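Alpha-1,4-endofucoidanase (Mariniflexile fucanivorans, PDB 6DLH) hydrolyses internal alpha-1,4 linkages in fucoidan, a sulfated algal fucan, as a retaining glycoside hydrolase of family 107. Local coordinates at residues 201-214 against 249-261. Residues are numbered along the deposited sequence; the frame is centred on the assembly and turned at random.
Sequences MFCYAEFILKEYAQ and RIYQAFADACHAG
R249 NH2 donates to Q252 OE1 at 2.7 Å, on a lone pair and close to the guanidinium plane, while R249 CB meets the edge of the F202 ring. F202 lies across the start of helix 249-259: CE1 rests 3.7 Å from A253 CB, CE2 meets I250 CG1, and H192 stacks on the ring. One turn on, F254 is a knob in the hole formed by M201, Y204, A205 and L209. With CG beside its backbone N (chi1 -82°), its ring runs in among them, CZ 3.5 Å from M201 CE and CD2 3.8 Å from L209 CD2; F225 of strand 222-226 meets the F254 ring edge-to-face. An alanine here is likely to open a gap in this hole and let the M201 and L209 side chains shift. Further along, small residues bring the backbones together: A257 CB is 3.2 Å from A205 O, and G261 CA makes a C-H contact with A213 O at 3.3 Å, where a beta carbon would clash. The segment axes approach to 7.9 Å, crossing at -30°. L209 and C258 rest on W223 and F225, placing both helices outside a parallel sheet, consistent with the (beta/alpha)-barrel-like catalytic domain related to GH29.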
ATOM      1  N   MET A 201       4.041  14.056  19.671  1.00 58.63           N
ATOM      2  CA  MET A 201       4.639  14.175  18.348  1.00 54.27           C
ATOM      3  C   MET A 201       6.080  13.676  18.384  1.00 53.29           C
ATOM      4  O   MET A 201       6.515  12.981  17.467  1.00 49.34           O
ATOM      5  CB  MET A 201       4.603  15.614  17.819  1.00 52.50           C
ATOM      6  CG  MET A 201       3.205  16.103  17.470  1.00 50.92           C
ATOM      7  SD  MET A 201       2.550  15.390  15.937  1.00 48.64           S
ATOM      8  CE  MET A 201       3.798  15.947  14.775  1.00 47.07           C
ATOM      9  N   PHE A 202       6.804  14.035  19.452  1.00 54.17           N
ATOM     10  CA  PHE A 202       8.187  13.607  19.626  1.00 53.10           C
ATOM     11  C   PHE A 202       8.241  12.102  19.894  1.00 53.51           C
ATOM     12  O   PHE A 202       9.214  11.449  19.520  1.00 51.20           O
ATOM     13  CB  PHE A 202       8.875  14.404  20.737  1.00 51.33           C
ATOM     14  CG  PHE A 202       9.439  15.744  20.333  1.00 49.74           C
ATOM     15  CD1 PHE A 202      10.701  15.841  19.758  1.00 48.98           C
ATOM     16  CD2 PHE A 202       8.724  16.913  20.559  1.00 47.34           C
ATOM     17  CE1 PHE A 202      11.226  17.075  19.402  1.00 48.51           C
ATOM     18  CE2 PHE A 202       9.251  18.147  20.203  1.00 45.42           C
ATOM     19  CZ  PHE A 202      10.498  18.227  19.621  1.00 46.37           C
ATOM     20  N   CYS A 203       7.194  11.567  20.542  1.00 55.72           N
ATOM     21  CA  CYS A 203       7.045  10.132  20.744  1.00 60.08           C
ATOM     22  C   CYS A 203       7.165   9.426  19.393  1.00 62.21           C
ATOM     23  O   CYS A 203       8.016   8.552  19.217  1.00 59.55           O
ATOM     24  CB  CYS A 203       5.693   9.788  21.367  1.00 64.96           C
ATOM     25  SG  CYS A 203       5.640   9.788  23.182  1.00 70.10           S
ATOM     26  N   TYR A 204       6.320   9.855  18.443  1.00 58.59           N
ATOM     27  CA  TYR A 204       6.199   9.242  17.130  1.00 55.54           C
ATOM     28  C   TYR A 204       7.540   9.252  16.400  1.00 53.62           C
ATOM     29  O   TYR A 204       7.957   8.231  15.854  1.00 54.29           O
ATOM     30  CB  TYR A 204       5.089   9.910  16.313  1.00 58.82           C
ATOM     31  CG  TYR A 204       4.776   9.197  15.021  1.00 61.96           C
ATOM     32  CD1 TYR A 204       3.854   8.160  14.982  1.00 61.03           C
ATOM     33  CD2 TYR A 204       5.420   9.539  13.840  1.00 61.00           C
ATOM     34  CE1 TYR A 204       3.566   7.495  13.801  1.00 58.64           C
ATOM     35  CE2 TYR A 204       5.146   8.880  12.652  1.00 58.75           C
ATOM     36  CZ  TYR A 204       4.217   7.855  12.634  1.00 57.59           C
ATOM     37  OH  TYR A 204       3.946   7.199  11.469  1.00 56.16           O
ATOM     38  N   ALA A 205       8.217  10.402  16.402  1.00 50.76           N
ATOM     39  CA  ALA A 205       9.486  10.523  15.703  1.00 51.09           C
ATOM     40  C   ALA A 205      10.501   9.513  16.239  1.00 54.25           C
ATOM     41  O   ALA A 205      11.226   8.897  15.458  1.00 53.63           O
ATOM     42  CB  ALA A 205      10.003  11.938  15.783  1.00 50.15           C
ATOM     43  N   GLU A 206      10.539   9.339  17.568  1.00 55.01           N
ATOM     44  CA  GLU A 206      11.609   8.584  18.208  1.00 56.04           C
ATOM     45  C   GLU A 206      11.306   7.086  18.201  1.00 51.45           C
ATOM     46  O   GLU A 206      12.197   6.292  17.918  1.00 48.57           O
ATOM     47  CB  GLU A 206      11.911   9.123  19.611  1.00 59.23           C
ATOM     48  CG  GLU A 206      12.999   8.356  20.356  1.00 57.53           C
ATOM     49  CD  GLU A 206      14.432   8.578  19.894  1.00 62.36           C
ATOM     50  OE1 GLU A 206      14.720   9.659  19.342  1.00 62.12           O
ATOM     51  OE2 GLU A 206      15.264   7.666  20.093  1.00 63.20           O
ATOM     52  N   PHE A 207      10.058   6.708  18.503  1.00 53.78           N
ATOM     53  CA  PHE A 207       9.732   5.310  18.747  1.00 60.07           C
ATOM     54  C   PHE A 207       9.071   4.643  17.539  1.00 62.00           C
ATOM     55  O   PHE A 207       9.305   3.459  17.285  1.00 56.42           O
ATOM     56  CB  PHE A 207       8.948   5.145  20.052  1.00 65.22           C
ATOM     57  CG  PHE A 207       9.793   5.353  21.285  1.00 74.80           C
ATOM     58  CD1 PHE A 207       9.426   6.274  22.254  1.00 78.48           C
ATOM     59  CD2 PHE A 207      10.978   4.648  21.461  1.00 77.35           C
ATOM     60  CE1 PHE A 207      10.217   6.471  23.378  1.00 82.89           C
ATOM     61  CE2 PHE A 207      11.769   4.844  22.584  1.00 78.96           C
ATOM     62  CZ  PHE A 207      11.385   5.758  23.540  1.00 81.64           C
ATOM     63  N   ILE A 208       8.239   5.399  16.810  1.00 58.99           N
ATOM     64  CA  ILE A 208       7.556   4.848  15.651  1.00 57.27           C
ATOM     65  C   ILE A 208       8.366   5.130  14.387  1.00 55.12           C
ATOM     66  O   ILE A 208       8.796   4.193  13.718  1.00 58.69           O
ATOM     67  CB  ILE A 208       6.097   5.339  15.554  1.00 59.55           C
ATOM     68  CG1 ILE A 208       5.339   5.179  16.877  1.00 58.78           C
ATOM     69  CG2 ILE A 208       5.375   4.654  14.400  1.00 57.87           C
ATOM     70  CD1 ILE A 208       5.109   3.742  17.307  1.00 57.50           C
ATOM     71  N   LEU A 209       8.595   6.415  14.084  1.00 52.94           N
ATOM     72  CA  LEU A 209       9.144   6.823  12.799  1.00 49.54           C
ATOM     73  C   LEU A 209      10.572   6.315  12.615  1.00 50.21           C
ATOM     74  O   LEU A 209      10.930   5.886  11.519  1.00 53.65           O
ATOM     75  CB  LEU A 209       9.062   8.348  12.656  1.00 50.74           C
ATOM     76  CG  LEU A 209       9.611   8.933  11.352  1.00 51.06           C
ATOM     77  CD1 LEU A 209       8.846   8.411  10.141  1.00 49.72           C
ATOM     78  CD2 LEU A 209       9.565  10.453  11.381  1.00 49.81           C
ATOM     79  N   LYS A 210      11.383   6.356  13.681  1.00 50.21           N
ATOM     80  CA  LYS A 210      12.799   6.039  13.550  1.00 49.36           C
ATOM     81  C   LYS A 210      12.997   4.542  13.315  1.00 45.67           C
ATOM     82  O   LYS A 210      13.958   4.145  12.660  1.00 45.10           O
ATOM     83  CB  LYS A 210      13.618   6.527  14.751  1.00 53.16           C
ATOM     84  CG  LYS A 210      15.124   6.314  14.628  1.00 55.13           C
ATOM     85  CD  LYS A 210      15.974   7.156  15.558  1.00 58.18           C
ATOM     86  CE  LYS A 210      16.420   6.424  16.805  1.00 60.56           C
ATOM     87  NZ  LYS A 210      17.651   7.027  17.371  1.00 62.87           N
ATOM     88  N   GLU A 211      12.085   3.723  13.853  1.00 44.07           N
ATOM     89  CA  GLU A 211      12.194   2.272  13.769  1.00 46.82           C
ATOM     90  C   GLU A 211      12.006   1.851  12.312  1.00 47.02           C
ATOM     91  O   GLU A 211      12.776   1.051  11.776  1.00 49.36           O
ATOM     92  CB  GLU A 211      11.162   1.602  14.681  1.00 44.83           C
ATOM     93  N   TYR A 212      10.976   2.428  11.682  1.00 43.40           N
ATOM     94  CA  TYR A 212      10.708   2.236  10.268  1.00 38.97           C
ATOM     95  C   TYR A 212      11.929   2.618   9.432  1.00 39.33           C
ATOM     96  O   TYR A 212      12.405   1.820   8.628  1.00 40.18           O
ATOM     97  CB  TYR A 212       9.480   3.052   9.877  1.00 34.57           C
ATOM     98  CG  TYR A 212       8.166   2.466  10.319  1.00 33.07           C
ATOM     99  CD1 TYR A 212       7.842   1.145  10.053  1.00 32.53           C
ATOM    100  CD2 TYR A 212       7.223   3.250  10.958  1.00 31.69           C
ATOM    101  CE1 TYR A 212       6.621   0.616  10.433  1.00 32.18           C
ATOM    102  CE2 TYR A 212       5.994   2.737  11.337  1.00 31.00           C
ATOM    103  CZ  TYR A 212       5.695   1.416  11.075  1.00 31.69           C
ATOM    104  OH  TYR A 212       4.485   0.911  11.449  1.00 34.33           O
ATOM    105  N   ALA A 213      12.457   3.827   9.644  1.00 39.59           N
ATOM    106  CA  ALA A 213      13.522   4.324   8.788  1.00 43.56           C
ATOM    107  C   ALA A 213      14.735   3.402   8.866  1.00 46.28           C
ATOM    108  O   ALA A 213      15.385   3.145   7.850  1.00 47.83           O
ATOM    109  CB  ALA A 213      13.867   5.743   9.153  1.00 42.61           C
ATOM    110  N   GLN A 214      15.008   2.896  10.078  1.00 48.29           N
ATOM    111  CA  GLN A 214      16.171   2.061  10.349  1.00 48.37           C
ATOM    112  C   GLN A 214      16.008   0.689   9.695  1.00 43.99           C
ATOM    113  O   GLN A 214      16.958   0.148   9.134  1.00 42.89           O
ATOM    114  CB  GLN A 214      16.428   1.968  11.855  1.00 52.93           C
ATOM    115  CG  GLN A 214      17.133   3.197  12.416  1.00 55.62           C
ATOM    116  CD  GLN A 214      17.459   3.098  13.888  1.00 56.81           C
ATOM    117  OE1 GLN A 214      16.607   2.787  14.722  1.00 55.58           O
ATOM    118  NE2 GLN A 214      18.705   3.394  14.220  1.00 56.13           N
ATOM    119  N   ARG A 249      11.919  22.223  16.220  1.00 56.55           N
ATOM    120  CA  ARG A 249      12.454  21.067  16.926  1.00 55.74           C
ATOM    121  C   ARG A 249      11.750  19.800  16.448  1.00 55.54           C
ATOM    122  O   ARG A 249      12.397  18.770  16.260  1.00 55.10           O
ATOM    123  CB  ARG A 249      12.362  21.233  18.448  1.00 58.77           C
ATOM    124  CG  ARG A 249      13.421  22.150  19.048  1.00 60.25           C
ATOM    125  CD  ARG A 249      14.833  21.609  18.919  1.00 57.07           C
ATOM    126  NE  ARG A 249      15.832  22.490  19.511  1.00 57.16           N
ATOM    127  CZ  ARG A 249      17.146  22.364  19.349  1.00 55.90           C
ATOM    128  NH1 ARG A 249      17.972  23.223  19.923  1.00 54.26           N
ATOM    129  NH2 ARG A 249      17.635  21.381  18.613  1.00 53.98           N
ATOM    130  N   ILE A 250      10.427  19.900  16.259  1.00 50.02           N
ATOM    131  CA  ILE A 250       9.631  18.812  15.715  1.00 46.94           C
ATOM    132  C   ILE A 250      10.102  18.502  14.294  1.00 46.36           C
ATOM    133  O   ILE A 250      10.268  17.337  13.944  1.00 46.09           O
ATOM    134  CB  ILE A 250       8.125  19.131  15.782  1.00 46.77           C
ATOM    135  CG1 ILE A 250       7.722  19.649  17.167  1.00 46.19           C
ATOM    136  CG2 ILE A 250       7.309  17.918  15.361  1.00 43.84           C
ATOM    137  CD1 ILE A 250       6.257  20.000  17.311  1.00 48.69           C
ATOM    138  N   TYR A 251      10.342  19.552  13.495  1.00 44.53           N
ATOM    139  CA  TYR A 251      10.861  19.384  12.147  1.00 43.14           C
ATOM    140  C   TYR A 251      12.151  18.572  12.196  1.00 45.35           C
ATOM    141  O   TYR A 251      12.362  17.694  11.361  1.00 45.50           O
ATOM    142  CB  TYR A 251      11.006  20.732  11.433  1.00 40.65           C
ATOM    143  CG  TYR A 251       9.688  21.389  11.103  1.00 39.63           C
ATOM    144  CD1 TYR A 251       8.971  21.043   9.962  1.00 37.29           C
ATOM    145  CD2 TYR A 251       9.141  22.342  11.944  1.00 38.14           C
ATOM    146  CE1 TYR A 251       7.753  21.637   9.666  1.00 34.62           C
ATOM    147  CE2 TYR A 251       7.923  22.942  11.665  1.00 36.02           C
ATOM    148  CZ  TYR A 251       7.230  22.593  10.520  1.00 35.63           C
ATOM    149  OH  TYR A 251       6.025  23.184  10.260  1.00 32.80           O
ATOM    150  N   GLN A 252      12.976  18.864  13.209  1.00 46.34           N
ATOM    151  CA  GLN A 252      14.258  18.209  13.423  1.00 48.55           C
ATOM    152  C   GLN A 252      14.047  16.750  13.820  1.00 47.05           C
ATOM    153  O   GLN A 252      14.719  15.861  13.301  1.00 47.49           O
ATOM    154  CB  GLN A 252      15.050  18.926  14.518  1.00 47.57           C
ATOM    155  CG  GLN A 252      16.494  18.454  14.619  1.00 47.18           C
ATOM    156  CD  GLN A 252      17.300  19.240  15.624  1.00 45.58           C
ATOM    157  OE1 GLN A 252      16.769  19.718  16.628  1.00 42.10           O
ATOM    158  NE2 GLN A 252      18.592  19.369  15.359  1.00 41.65           N
ATOM    159  N   ALA A 253      13.107  16.521  14.743  1.00 47.02           N
ATOM    160  CA  ALA A 253      12.861  15.189  15.269  1.00 49.82           C
ATOM    161  C   ALA A 253      12.548  14.237  14.116  1.00 50.84           C
ATOM    162  O   ALA A 253      13.111  13.145  14.036  1.00 52.66           O
ATOM    163  CB  ALA A 253      11.750  15.227  16.294  1.00 47.69           C
ATOM    164  N   PHE A 254      11.681  14.700  13.207  1.00 47.53           N
ATOM    165  CA  PHE A 254      11.200  13.903  12.091  1.00 42.57           C
ATOM    166  C   PHE A 254      12.334  13.650  11.101  1.00 45.20           C
ATOM    167  O   PHE A 254      12.561  12.507  10.704  1.00 47.00           O
ATOM    168  CB  PHE A 254       9.966  14.563  11.475  1.00 40.23           C
ATOM    169  CG  PHE A 254       8.671  14.269  12.185  1.00 38.39           C
ATOM    170  CD1 PHE A 254       8.514  14.550  13.537  1.00 40.76           C
ATOM    171  CD2 PHE A 254       7.593  13.732  11.498  1.00 38.56           C
ATOM    172  CE1 PHE A 254       7.314  14.286  14.185  1.00 39.21           C
ATOM    173  CE2 PHE A 254       6.396  13.461  12.147  1.00 39.07           C
ATOM    174  CZ  PHE A 254       6.258  13.737  13.491  1.00 39.02           C
ATOM    175  N   ALA A 255      13.064  14.711  10.731  1.00 44.50           N
ATOM    176  CA  ALA A 255      14.130  14.574   9.752  1.00 46.72           C
ATOM    177  C   ALA A 255      15.222  13.631  10.260  1.00 48.99           C
ATOM    178  O   ALA A 255      15.666  12.753   9.525  1.00 49.05           O
ATOM    179  CB  ALA A 255      14.682  15.923   9.376  1.00 47.02           C
ATOM    180  N   ASP A 256      15.644  13.825  11.518  1.00 52.18           N
ATOM    181  CA  ASP A 256      16.698  13.028  12.135  1.00 50.87           C
ATOM    182  C   ASP A 256      16.284  11.558  12.219  1.00 44.94           C
ATOM    183  O   ASP A 256      17.101  10.671  11.997  1.00 47.10           O
ATOM    184  CB  ASP A 256      17.056  13.546  13.532  1.00 53.31           C
ATOM    185  CG  ASP A 256      17.917  14.799  13.546  1.00 54.07           C
ATOM    186  OD1 ASP A 256      18.771  14.955  12.641  1.00 56.53           O
ATOM    187  OD2 ASP A 256      17.739  15.597  14.476  1.00 54.93           O
ATOM    188  N   ALA A 257      15.013  11.316  12.558  1.00 41.80           N
ATOM    189  CA  ALA A 257      14.473   9.970  12.645  1.00 40.99           C
ATOM    190  C   ALA A 257      14.595   9.252  11.300  1.00 44.97           C
ATOM    191  O   ALA A 257      14.814   8.045  11.272  1.00 48.88           O
ATOM    192  CB  ALA A 257      13.044  10.023  13.120  1.00 38.63           C
ATOM    193  N   CYS A 258      14.453  10.007  10.198  1.00 41.38           N
ATOM    194  CA  CYS A 258      14.557   9.480   8.847  1.00 41.87           C
ATOM    195  C   CYS A 258      16.029   9.288   8.488  1.00 43.78           C
ATOM    196  O   CYS A 258      16.394   8.315   7.823  1.00 45.79           O
ATOM    197  CB  CYS A 258      13.898  10.412   7.828  1.00 39.50           C
ATOM    198  SG  CYS A 258      12.104  10.600   8.027  1.00 39.64           S
ATOM    199  N   HIS A 259      16.871  10.232   8.926  1.00 44.10           N
ATOM    200  CA  HIS A 259      18.271  10.228   8.532  1.00 45.53           C
ATOM    201  C   HIS A 259      19.059   9.185   9.326  1.00 46.23           C
ATOM    202  O   HIS A 259      20.150   8.799   8.913  1.00 44.60           O
ATOM    203  CB  HIS A 259      18.873  11.634   8.608  1.00 46.88           C
ATOM    204  CG  HIS A 259      18.421  12.542   7.514  1.00 49.78           C
ATOM    205  ND1 HIS A 259      17.818  13.761   7.770  1.00 48.53           N
ATOM    206  CD2 HIS A 259      18.481  12.419   6.169  1.00 49.61           C
ATOM    207  CE1 HIS A 259      17.537  14.354   6.629  1.00 48.63           C
ATOM    208  NE2 HIS A 259      17.932  13.550   5.632  1.00 47.81           N
ATOM    209  N   ALA A 260      18.489   8.723  10.446  1.00 46.27           N
ATOM    210  CA  ALA A 260      19.078   7.650  11.231  1.00 48.69           C
ATOM    211  C   ALA A 260      19.124   6.367  10.403  1.00 50.86           C
ATOM    212  O   ALA A 260      20.086   5.606  10.501  1.00 53.24           O
ATOM    213  CB  ALA A 260      18.310   7.465  12.519  1.00 48.09           C
ATOM    214  N   GLY A 261      18.092   6.154   9.572  1.00 49.26           N
ATOM    215  CA  GLY A 261      17.988   4.976   8.719  1.00 46.21           C
ATOM    216  C   GLY A 261      18.688   5.154   7.373  1.00 46.02           C
ATOM    217  O   GLY A 261      19.425   4.273   6.927  1.00 44.14           O
TER